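Local coordinates for mandelate racemase/muconate lactonizing protein (PDB 3VC5) that probably catalyses the magnesium-dependent dehydration of D-glucarate to 5-dehydro-4-deoxy-D-glucarate, as a member of the enolase superfamily, at residues Pro283-Leu296 against Pro304-Gly316. Numbering follows the deposited sequence. Where two conformers were deposited one is given.
Sequences PLATNMCVVTPEHL and PIGVLLIDHHYWG
Ala-285 pairs with Val-307 and Thr-286 with Leu-308 as neighbouring parallel strands of the enolase-type barrel domain, joined in a beta-alpha-beta crossover through helix 296-302. The evidence for the parallel register is a staggered bond set: Leu-284 O takes both Gly-306 N and Val-307 N, Thr-286 N reaches Val-307 O, and Leu-309 N closes on Thr-286 O at 3.1 Å with an N-H...O angle of 166°.

Beyond the strands, Trp-315 lies against the loop that follows Asn-287. Its CG stands anti to the carbonyl carbon (chi1 -76°), and the indole reaches back over the peptide linking Val-291 to Thr-292. CB and CG carry the ring without a close partner across the contact. NE1, at the ring edge, donates to a water; CE2 and CZ2 pass over Val-291 C, with Trp-315 CZ2 at 3.5 Å from Val-291 C. CE3 lies against CD and CG of the Pro-293 ring. Trp-315 CZ3 meets Pro-293 N at 3.4 Å, while Trp-315 CH2 lies 4.0 Å from Val-290 CG1. Ile-310 CD1 sits against the opposite indole face, offset toward the rim, leaving the ring clamped between backbone and methyl.

Tyr-314 turns its edge to the same loop, Val-291 O lying in the ring plane 3.3 Å from Tyr-314 CD1. Strand 262-264 flanks 284-286 on its other side, and Asn-287, a magnesium ligand of this enzyme although no metal is bound to this chain here, lies beside Glu-264, a second such ligand, and His-338, a predicted proton acceptor. Thr-286 OG1 forms an ST turn and ST motif, accepting from Met-288 N and Cys-289 N, and is also hydrogen-bonded to Asp-265. The same water donates to Val-290 O and Leu-309 O and accepts from Trp-315 NE1 and, at 2.8 Å, from Tyr-314 OH.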
ATOM      1  N   PRO A 283     -14.259 -17.862 -10.805  1.00 29.27           N
ATOM      2  CA  PRO A 283     -12.916 -17.539 -10.296  1.00 30.93           C
ATOM      3  C   PRO A 283     -12.447 -18.522  -9.216  1.00 27.07           C
ATOM      4  O   PRO A 283     -13.279 -19.075  -8.472  1.00 26.14           O
ATOM      5  CB  PRO A 283     -13.085 -16.167  -9.659  1.00 31.25           C
ATOM      6  CG  PRO A 283     -14.433 -15.633 -10.089  1.00 29.18           C
ATOM      7  CD  PRO A 283     -15.267 -16.820 -10.505  1.00 27.47           C
ATOM      8  N   LEU A 284     -11.136 -18.747  -9.135  1.00 26.19           N
ATOM      9  CA  LEU A 284     -10.544 -19.476  -8.012  1.00 23.03           C
ATOM     10  C   LEU A 284     -10.074 -18.456  -6.974  1.00 23.29           C
ATOM     11  O   LEU A 284      -9.750 -17.302  -7.315  1.00 24.57           O
ATOM     12  CB  LEU A 284      -9.332 -20.288  -8.459  1.00 23.82           C
ATOM     13  CG  LEU A 284      -9.607 -21.360  -9.517  1.00 24.29           C
ATOM     14  CD1 LEU A 284      -8.395 -22.304  -9.639  1.00 23.88           C
ATOM     15  CD2 LEU A 284     -10.886 -22.141  -9.216  1.00 27.13           C
ATOM     16  N   ALA A 285     -10.048 -18.889  -5.707  1.00 22.45           N
ATOM     17  CA  ALA A 285      -9.524 -18.084  -4.620  1.00 20.53           C
ATOM     18  C   ALA A 285      -8.457 -18.887  -3.904  1.00 20.51           C
ATOM     19  O   ALA A 285      -8.407 -20.114  -4.025  1.00 23.78           O
ATOM     20  CB  ALA A 285     -10.656 -17.756  -3.627  1.00 22.07           C
ATOM     21  N   THR A 286      -7.634 -18.219  -3.091  1.00 21.38           N
ATOM     22  CA  THR A 286      -6.672 -18.980  -2.300  1.00 20.58           C
ATOM     23  C   THR A 286      -6.369 -18.316  -0.959  1.00 20.53           C
ATOM     24  O   THR A 286      -6.396 -17.059  -0.843  1.00 22.47           O
ATOM     25  CB  THR A 286      -5.319 -19.176  -3.068  1.00 21.61           C
ATOM     26  OG1 THR A 286      -4.563 -20.207  -2.425  1.00 22.43           O
ATOM     27  CG2 THR A 286      -4.511 -17.897  -3.087  1.00 22.09           C
ATOM     28  N   ASN A 287      -6.043 -19.158   0.026  1.00 19.09           N
ATOM     29  CA  ASN A 287      -5.202 -18.732   1.156  1.00 19.87           C
ATOM     30  C   ASN A 287      -4.109 -19.773   1.396  1.00 19.80           C
ATOM     31  O   ASN A 287      -3.683 -19.986   2.541  1.00 20.82           O
ATOM     32  CB  ASN A 287      -6.020 -18.518   2.439  1.00 19.48           C
ATOM     33  CG  ASN A 287      -6.921 -19.712   2.790  1.00 22.65           C
ATOM     34  OD1 ASN A 287      -8.132 -19.634   2.604  1.00 24.35           O
ATOM     35  ND2 ASN A 287      -6.348 -20.794   3.335  1.00 21.99           N
ATOM     36  N   MET A 288      -3.638 -20.400   0.302  1.00 19.91           N
ATOM     37  CA  MET A 288      -2.622 -21.466   0.388  1.00 19.01           C
ATOM     38  C   MET A 288      -1.475 -21.279  -0.554  1.00 20.42           C
ATOM     39  O   MET A 288      -0.350 -21.495  -0.131  1.00 24.12           O
ATOM     40  CB  MET A 288      -3.211 -22.882   0.179  1.00 21.35           C
ATOM     41  CG  MET A 288      -4.239 -23.243   1.265  1.00 20.88           C
ATOM     42  SD  MET A 288      -5.008 -24.867   0.983  1.00 25.37           S
ATOM     43  CE  MET A 288      -3.652 -25.999   1.314  1.00 26.79           C
ATOM     44  N   CYS A 289      -1.730 -20.895  -1.808  1.00 20.18           N
ATOM     45  CA  CYS A 289      -0.616 -20.791  -2.767  1.00 20.85           C
ATOM     46  C   CYS A 289      -0.116 -19.349  -2.904  1.00 21.10           C
ATOM     47  O   CYS A 289       0.885 -19.103  -3.551  1.00 22.09           O
ATOM     48  CB  CYS A 289      -1.012 -21.402  -4.138  1.00 22.62           C
ATOM     49  SG  CYS A 289      -2.220 -20.472  -5.139  1.00 24.55           S
ATOM     50  N   VAL A 290      -0.873 -18.390  -2.362  1.00 19.53           N
ATOM     51  CA  VAL A 290      -0.417 -16.990  -2.265  1.00 19.70           C
ATOM     52  C   VAL A 290      -0.669 -16.520  -0.845  1.00 20.17           C
ATOM     53  O   VAL A 290      -1.843 -16.250  -0.483  1.00 20.90           O
ATOM     54  CB  VAL A 290      -1.184 -16.080  -3.254  1.00 21.08           C
ATOM     55  CG1 VAL A 290      -0.703 -14.628  -3.165  1.00 21.05           C
ATOM     56  CG2 VAL A 290      -1.042 -16.615  -4.697  1.00 24.90           C
ATOM     57  N   VAL A 291       0.392 -16.479  -0.032  1.00 21.83           N
ATOM     58  CA  VAL A 291       0.217 -16.221   1.405  1.00 19.69           C
ATOM     59  C   VAL A 291       1.274 -15.255   1.946  1.00 20.25           C
ATOM     60  O   VAL A 291       1.357 -15.030   3.148  1.00 22.11           O
ATOM     61  CB  VAL A 291       0.163 -17.537   2.253  1.00 19.29           C
ATOM     62  CG1 VAL A 291      -1.063 -18.393   1.861  1.00 21.11           C
ATOM     63  CG2 VAL A 291       1.440 -18.325   2.049  1.00 20.71           C
ATOM     64  N   THR A 292       2.125 -14.737   1.055  1.00 19.98           N
ATOM     65  CA  THR A 292       3.142 -13.780   1.491  1.00 20.08           C
ATOM     66  C   THR A 292       3.533 -12.974   0.238  1.00 20.69           C
ATOM     67  O   THR A 292       3.274 -13.423  -0.875  1.00 20.87           O
ATOM     68  CB  THR A 292       4.344 -14.526   2.153  1.00 18.66           C
ATOM     69  OG1 THR A 292       5.176 -13.569   2.801  1.00 20.26           O
ATOM     70  CG2 THR A 292       5.195 -15.290   1.139  1.00 21.46           C
ATOM     71  N   PRO A 293       4.082 -11.766   0.391  1.00 20.22           N
ATOM     72  CA  PRO A 293       4.228 -10.967  -0.831  1.00 20.23           C
ATOM     73  C   PRO A 293       5.119 -11.566  -1.916  1.00 21.39           C
ATOM     74  O   PRO A 293       4.870 -11.331  -3.108  1.00 22.42           O
ATOM     75  CB  PRO A 293       4.794  -9.621  -0.291  1.00 20.89           C
ATOM     76  CG  PRO A 293       4.153  -9.521   1.103  1.00 21.66           C
ATOM     77  CD  PRO A 293       4.305 -10.941   1.613  1.00 20.90           C
ATOM     78  N   GLU A 294       6.102 -12.368  -1.543  1.00 21.36           N
ATOM     79  CA  GLU A 294       7.025 -12.981  -2.507  0.50 20.54           C
ATOM     80  C   GLU A 294       6.278 -13.891  -3.493  1.00 20.30           C
ATOM     81  O   GLU A 294       6.808 -14.242  -4.533  1.00 21.87           O
ATOM     82  CB  GLU A 294       8.108 -13.804  -1.788  0.50 24.66           C
ATOM     83  CG  GLU A 294       9.314 -13.001  -1.269  0.50 30.84           C
ATOM     84  CD  GLU A 294      10.469 -13.885  -0.781  0.50 50.52           C
ATOM     85  OE1 GLU A 294      11.468 -13.347  -0.246  0.50 41.35           O
ATOM     86  OE2 GLU A 294      10.385 -15.124  -0.942  0.50 58.87           O
ATOM     87  N   HIS A 295       5.078 -14.305  -3.141  1.00 21.56           N
ATOM     88  CA  HIS A 295       4.292 -15.186  -4.025  1.00 19.46           C
ATOM     89  C   HIS A 295       3.584 -14.424  -5.145  1.00 21.60           C
ATOM     90  O   HIS A 295       3.046 -15.026  -6.083  1.00 22.21           O
ATOM     91  CB  HIS A 295       3.213 -15.921  -3.207  1.00 19.90           C
ATOM     92  CG  HIS A 295       3.782 -16.880  -2.204  1.00 21.21           C
ATOM     93  ND1 HIS A 295       3.064 -17.368  -1.137  1.00 21.00           N
ATOM     94  CD2 HIS A 295       5.029 -17.405  -2.089  1.00 24.22           C
ATOM     95  CE1 HIS A 295       3.835 -18.170  -0.417  1.00 19.62           C
ATOM     96  NE2 HIS A 295       5.032 -18.220  -0.988  1.00 20.98           N
ATOM     97  N   LEU A 296       3.499 -13.103  -5.024  1.00 22.52           N
ATOM     98  CA  LEU A 296       2.603 -12.362  -5.914  1.00 19.75           C
ATOM     99  C   LEU A 296       3.109 -12.252  -7.362  1.00 21.54           C
ATOM    100  O   LEU A 296       2.307 -12.381  -8.283  1.00 22.90           O
ATOM    101  CB  LEU A 296       2.225 -10.992  -5.334  1.00 19.51           C
ATOM    102  CG  LEU A 296       1.280 -11.074  -4.120  1.00 20.33           C
ATOM    103  CD1 LEU A 296       1.382  -9.800  -3.244  1.00 24.12           C
ATOM    104  CD2 LEU A 296      -0.162 -11.351  -4.574  1.00 25.36           C
ATOM    105  N   PRO A 304      -3.182 -18.133 -10.997  1.00 23.87           N
ATOM    106  CA  PRO A 304      -3.846 -19.231 -10.284  1.00 25.19           C
ATOM    107  C   PRO A 304      -5.164 -18.768  -9.650  1.00 23.30           C
ATOM    108  O   PRO A 304      -5.998 -19.595  -9.288  1.00 25.20           O
ATOM    109  CB  PRO A 304      -2.849 -19.569  -9.174  1.00 21.56           C
ATOM    110  CG  PRO A 304      -2.129 -18.260  -8.904  1.00 21.97           C
ATOM    111  CD  PRO A 304      -2.006 -17.609 -10.265  1.00 23.07           C
ATOM    112  N   ILE A 305      -5.332 -17.463  -9.476  1.00 23.84           N
ATOM    113  CA  ILE A 305      -6.502 -16.965  -8.732  1.00 24.21           C
ATOM    114  C   ILE A 305      -7.091 -15.714  -9.343  1.00 25.86           C
ATOM    115  O   ILE A 305      -6.399 -14.925  -9.990  1.00 28.48           O
ATOM    116  CB  ILE A 305      -6.190 -16.667  -7.264  1.00 25.46           C
ATOM    117  CG1 ILE A 305      -5.180 -15.512  -7.184  1.00 23.84           C
ATOM    118  CG2 ILE A 305      -5.749 -17.959  -6.530  1.00 26.08           C
ATOM    119  CD1 ILE A 305      -4.797 -15.067  -5.766  1.00 24.31           C
ATOM    120  N   GLY A 306      -8.390 -15.540  -9.099  1.00 26.21           N
ATOM    121  CA  GLY A 306      -9.061 -14.302  -9.342  1.00 28.37           C
ATOM    122  C   GLY A 306      -9.354 -13.593  -8.026  1.00 26.50           C
ATOM    123  O   GLY A 306      -9.688 -12.400  -8.041  1.00 29.06           O
ATOM    124  N   VAL A 307      -9.257 -14.316  -6.898  1.00 24.64           N
ATOM    125  CA  VAL A 307      -9.589 -13.775  -5.570  1.00 25.29           C
ATOM    126  C   VAL A 307      -8.516 -14.193  -4.557  1.00 22.22           C
ATOM    127  O   VAL A 307      -8.218 -15.387  -4.424  1.00 23.74           O
ATOM    128  CB  VAL A 307     -10.956 -14.290  -5.072  1.00 25.31           C
ATOM    129  CG1 VAL A 307     -11.284 -13.683  -3.711  1.00 26.91           C
ATOM    130  CG2 VAL A 307     -12.063 -13.970  -6.087  1.00 27.68           C
ATOM    131  N   LEU A 308      -7.934 -13.219  -3.855  1.00 20.22           N
ATOM    132  CA  LEU A 308      -7.003 -13.498  -2.754  1.00 22.00           C
ATOM    133  C   LEU A 308      -7.770 -13.328  -1.428  1.00 20.97           C
ATOM    134  O   LEU A 308      -8.417 -12.291  -1.232  1.00 21.79           O
ATOM    135  CB  LEU A 308      -5.828 -12.506  -2.747  1.00 21.81           C
ATOM    136  CG  LEU A 308      -4.838 -12.702  -1.599  1.00 21.72           C
ATOM    137  CD1 LEU A 308      -4.194 -14.105  -1.692  1.00 21.10           C
ATOM    138  CD2 LEU A 308      -3.775 -11.592  -1.637  1.00 24.43           C
ATOM    139  N   LEU A 309      -7.684 -14.309  -0.529  1.00 21.26           N
ATOM    140  CA  LEU A 309      -8.184 -14.114   0.844  1.00 22.21           C
ATOM    141  C   LEU A 309      -7.002 -13.523   1.602  1.00 22.49           C
ATOM    142  O   LEU A 309      -6.008 -14.207   1.851  1.00 23.26           O
ATOM    143  CB  LEU A 309      -8.612 -15.441   1.486  1.00 22.39           C
ATOM    144  CG  LEU A 309     -10.039 -15.917   1.155  1.00 25.71           C
ATOM    145  CD1 LEU A 309     -10.189 -16.351  -0.319  1.00 26.16           C
ATOM    146  CD2 LEU A 309     -10.451 -17.048   2.082  1.00 23.69           C
ATOM    147  N   ILE A 310      -7.086 -12.242   1.916  1.00 20.76           N
ATOM    148  CA  ILE A 310      -6.065 -11.585   2.727  1.00 20.22           C
ATOM    149  C   ILE A 310      -6.273 -12.036   4.191  1.00 20.85           C
ATOM    150  O   ILE A 310      -7.351 -12.534   4.576  1.00 22.43           O
ATOM    151  CB  ILE A 310      -6.224 -10.054   2.594  1.00 18.50           C
ATOM    152  CG1 ILE A 310      -4.959  -9.308   3.015  1.00 22.45           C
ATOM    153  CG2 ILE A 310      -7.397  -9.539   3.432  1.00 21.78           C
ATOM    154  CD1 ILE A 310      -3.783  -9.594   2.075  1.00 24.46           C
ATOM    155  N   ASP A 311      -5.249 -11.855   5.014  1.00 19.26           N
ATOM    156  CA  ASP A 311      -5.349 -12.238   6.420  1.00 19.35           C
ATOM    157  C   ASP A 311      -4.245 -11.507   7.152  1.00 19.59           C
ATOM    158  O   ASP A 311      -3.056 -11.808   6.934  1.00 19.58           O
ATOM    159  CB  ASP A 311      -5.250 -13.766   6.604  1.00 21.21           C
ATOM    160  CG  ASP A 311      -5.396 -14.189   8.057  1.00 19.71           C
ATOM    161  OD1 ASP A 311      -5.045 -13.364   8.959  1.00 20.38           O
ATOM    162  OD2 ASP A 311      -5.761 -15.366   8.312  1.00 20.50           O
ATOM    163  N   HIS A 312      -4.612 -10.499   7.934  1.00 18.63           N
ATOM    164  CA  HIS A 312      -3.588  -9.654   8.575  1.00 18.84           C
ATOM    165  C   HIS A 312      -2.719 -10.442   9.524  1.00 19.03           C
ATOM    166  O   HIS A 312      -1.614  -9.975   9.882  1.00 20.22           O
ATOM    167  CB  HIS A 312      -4.213  -8.451   9.282  1.00 20.67           C
ATOM    168  CG  HIS A 312      -4.857  -8.766  10.605  1.00 19.82           C
ATOM    169  ND1 HIS A 312      -6.202  -9.042  10.723  1.00 22.48           N
ATOM    170  CD2 HIS A 312      -4.344  -8.825  11.866  1.00 19.09           C
ATOM    171  CE1 HIS A 312      -6.496  -9.264  11.994  1.00 21.74           C
ATOM    172  NE2 HIS A 312      -5.397  -9.088  12.719  1.00 20.49           N
ATOM    173  N   HIS A 313      -3.195 -11.618   9.971  1.00 20.15           N
ATOM    174  CA  HIS A 313      -2.414 -12.390  10.950  1.00 18.68           C
ATOM    175  C   HIS A 313      -1.165 -13.001  10.338  1.00 20.38           C
ATOM    176  O   HIS A 313      -0.244 -13.371  11.067  1.00 20.88           O
ATOM    177  CB  HIS A 313      -3.255 -13.510  11.586  1.00 17.77           C
ATOM    178  CG  HIS A 313      -4.491 -13.019  12.279  1.00 18.47           C
ATOM    179  ND1 HIS A 313      -5.694 -12.914  11.629  1.00 20.77           N
ATOM    180  CD2 HIS A 313      -4.722 -12.668  13.572  1.00 20.56           C
ATOM    181  CE1 HIS A 313      -6.621 -12.484  12.491  1.00 19.27           C
ATOM    182  NE2 HIS A 313      -6.042 -12.304  13.669  1.00 21.35           N
ATOM    183  N   TYR A 314      -1.130 -13.148   9.012  1.00 19.30           N
ATOM    184  CA  TYR A 314       0.132 -13.641   8.412  1.00 17.15           C
ATOM    185  C   TYR A 314       0.618 -12.781   7.251  1.00 17.55           C
ATOM    186  O   TYR A 314       1.710 -13.050   6.734  1.00 20.34           O
ATOM    187  CB  TYR A 314       0.071 -15.152   8.036  1.00 18.41           C
ATOM    188  CG  TYR A 314      -0.995 -15.532   7.018  1.00 19.88           C
ATOM    189  CD1 TYR A 314      -0.777 -15.364   5.656  1.00 18.06           C
ATOM    190  CD2 TYR A 314      -2.224 -16.070   7.421  1.00 20.49           C
ATOM    191  CE1 TYR A 314      -1.726 -15.761   4.714  1.00 20.23           C
ATOM    192  CE2 TYR A 314      -3.168 -16.469   6.496  1.00 18.95           C
ATOM    193  CZ  TYR A 314      -2.942 -16.262   5.149  1.00 20.73           C
ATOM    194  OH  TYR A 314      -3.910 -16.653   4.244  1.00 21.13           O
ATOM    195  N   TRP A 315      -0.142 -11.739   6.865  1.00 19.70           N
ATOM    196  CA  TRP A 315       0.363 -10.768   5.866  1.00 19.75           C
ATOM    197  C   TRP A 315       1.040  -9.566   6.550  1.00 20.37           C
ATOM    198  O   TRP A 315       1.497  -8.654   5.887  1.00 22.98           O
ATOM    199  CB  TRP A 315      -0.728 -10.302   4.893  1.00 21.57           C
ATOM    200  CG  TRP A 315      -1.069 -11.318   3.841  1.00 18.98           C
ATOM    201  CD1 TRP A 315      -1.975 -12.344   3.946  1.00 20.42           C
ATOM    202  CD2 TRP A 315      -0.526 -11.393   2.515  1.00 19.29           C
ATOM    203  NE1 TRP A 315      -2.062 -13.031   2.759  1.00 20.64           N
ATOM    204  CE2 TRP A 315      -1.167 -12.490   1.859  1.00 18.58           C
ATOM    205  CE3 TRP A 315       0.432 -10.645   1.815  1.00 21.36           C
ATOM    206  CZ2 TRP A 315      -0.883 -12.849   0.537  1.00 22.80           C
ATOM    207  CZ3 TRP A 315       0.734 -11.010   0.470  1.00 21.06           C
ATOM    208  CH2 TRP A 315       0.053 -12.103  -0.150  1.00 20.18           C
ATOM    209  N   GLY A 316       1.068  -9.553   7.881  1.00 21.40           N
ATOM    210  CA  GLY A 316       1.883  -8.570   8.599  1.00 21.80           C
ATOM    211  C   GLY A 316       1.154  -7.354   9.122  1.00 23.23           C
ATOM    212  O   GLY A 316       1.755  -6.265   9.229  1.00 22.28           O
TER
HETATM  213  O   HOH W   1      -3.503 -15.509   1.720  1.00 21.95           O
HETATM  214  O   HOH W   2       3.662 -12.498   4.807  1.00 24.80           O